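Local coordinates for protein D-3-phosphoglycerate dehydrogenase (Sulfolobus tokodaii, PDB 2EKL) that probably catalyses the NAD-dependent oxidation of 3-phosphoglycerate at the start of serine biosynthesis, as a member of the D-isomer specific 2-hydroxyacid dehydrogenase family, at residues L243-I246 with K247-K250. Numbering follows the deposited sequence.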
loop_
_atom_site.group_PDB
_atom_site.type_symbol
_atom_site.label_atom_id
_atom_site.label_comp_id
_atom_site.label_asym_id
_atom_site.label_seq_id
_atom_site.Cartn_x
_atom_site.Cartn_y
_atom_site.Cartn_z
ATOM N N LEU A 243 12.809 -2.821 19.568
ATOM C CA LEU A 243 12.231 -4.034 20.131
ATOM C C LEU A 243 11.670 -3.744 21.521
ATOM O O LEU A 243 10.596 -4.218 21.886
ATOM C CB LEU A 243 13.295 -5.136 20.208
ATOM C CG LEU A 243 12.871 -6.470 20.833
ATOM C CD1 LEU A 243 11.709 -7.072 20.059
ATOM C CD2 LEU A 243 14.055 -7.420 20.833
ATOM N N ASP A 244 12.408 -2.950 22.288
ATOM C CA ASP A 244 12.007 -2.571 23.636
ATOM C C ASP A 244 10.646 -1.882 23.601
ATOM O O ASP A 244 9.721 -2.256 24.330
ATOM C CB ASP A 244 13.064 -1.630 24.231
ATOM C CG ASP A 244 12.836 -1.334 25.702
ATOM O OD1 ASP A 244 11.835 -1.822 26.269
ATOM O OD2 ASP A 244 13.667 -0.609 26.293
ATOM N N TYR A 245 10.520 -0.877 22.740
ATOM C CA TYR A 245 9.277 -0.130 22.630
ATOM C C TYR A 245 8.128 -0.883 21.968
ATOM O O TYR A 245 6.964 -0.535 22.166
ATOM C CB TYR A 245 9.546 1.204 21.933
ATOM C CG TYR A 245 10.152 2.216 22.877
ATOM C CD1 TYR A 245 9.341 3.015 23.687
ATOM C CD2 TYR A 245 11.534 2.333 23.011
ATOM C CE1 TYR A 245 9.896 3.903 24.611
ATOM C CE2 TYR A 245 12.100 3.219 23.935
ATOM C CZ TYR A 245 11.273 3.998 24.728
ATOM O OH TYR A 245 11.822 4.875 25.633
ATOM N N ILE A 246 8.441 -1.907 21.182
ATOM C CA ILE A 246 7.390 -2.708 20.566
ATOM C C ILE A 246 6.831 -3.623 21.660
ATOM O O ILE A 246 5.615 -3.780 21.801
ATOM C CB ILE A 246 7.933 -3.561 19.396
ATOM C CG1 ILE A 246 8.170 -2.667 18.173
ATOM C CG2 ILE A 246 6.951 -4.677 19.049
ATOM C CD1 ILE A 246 8.697 -3.405 16.957
ATOM N N LYS A 247 7.725 -4.205 22.452
ATOM C CA LYS A 247 7.306 -5.088 23.533
ATOM C C LYS A 247 6.533 -4.340 24.616
ATOM O O LYS A 247 5.659 -4.916 25.262
ATOM C CB LYS A 247 8.523 -5.807 24.122
ATOM C CG LYS A 247 9.142 -6.792 23.137
ATOM C CD LYS A 247 10.433 -7.405 23.650
ATOM C CE LYS A 247 10.191 -8.320 24.835
ATOM N NZ LYS A 247 11.432 -9.065 25.196
ATOM N N LYS A 248 6.850 -3.060 24.807
ATOM C CA LYS A 248 6.156 -2.236 25.796
ATOM C C LYS A 248 4.737 -1.953 25.307
ATOM O O LYS A 248 3.860 -1.582 26.090
ATOM C CB LYS A 248 6.878 -0.900 26.001
ATOM C CG LYS A 248 8.225 -0.994 26.688
ATOM C CD LYS A 248 8.865 0.382 26.789
ATOM C CE LYS A 248 10.192 0.324 27.523
ATOM N NZ LYS A 248 10.873 1.646 27.545
ATOM N N GLY A 249 4.527 -2.119 24.005
ATOM C CA GLY A 249 3.218 -1.877 23.425
ATOM C C GLY A 249 3.048 -0.465 22.887
ATOM O O GLY A 249 1.960 -0.095 22.438
ATOM N N LYS A 250 4.114 0.328 22.917
ATOM C CA LYS A 250 4.024 1.700 22.432
ATOM C C LYS A 250 3.968 1.800 20.915
ATOM O O LYS A 250 3.173 2.564 20.367
ATOM C CB LYS A 250 5.198 2.542 22.938
ATOM C CG LYS A 250 5.053 4.016 22.569
ATOM C CD LYS A 250 6.102 4.889 23.228
ATOM C CE LYS A 250 5.826 6.357 22.936
ATOM N NZ LYS A 250 6.824 7.259 23.572
HETATM O O HOH W 1 13.331 1.506 28.112
#
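Tyr-245 and Lys-248 meet in a local cation-pi contact at the C-terminal end of helix 239-247, in the Rossmann-type NAD-binding domain, where a Schellman motif turns the chain into strand 251-256. The NZ of Lys-248 sits over one ring face, offset toward the rim, 4.0 Å from the ring centroid of Tyr-245. CG of Lys-248 lies anti to its carbonyl carbon (chi1 -69°) and the chain is extended from there, which brings the ammonium over the ring. The same NZ makes a long salt bridge to Asp-244 OD2, 3.8 Å away, and a water that accepts from NZ and donates to OD2 bridges them; Tyr-216 OH is also hydrogen-bonded to that oxygen. Lys-250 CD comes within 3.8 Å of Tyr-245 CD1, its chain running beside the ring in the same direction until NZ meets the Phe-219 carbonyl oxygen in a hydrogen bond. An alanine in place of Tyr-245 would probably cost the Lys-248 ammonium its aromatic partner and leave the Lys-250 methylenes without the ring beside them. At the turn, Gly-249 takes a positive phi of 93°, where any side chain would collide with the carbonyl oxygen of Lys-248. Its N donates a hydrogen bond to Ile-246 O at 3.0 Å, while Lys-250 N reaches back weakly to Tyr-245 O at 3.1 Å. The Tyr-245 hydroxyl is hydrogen-bonded to Glu-220 and Phe-219 meets its ring nearly parallel, both on helix 216-221; Leu-243 and Ile-246 rest on helix 267-274.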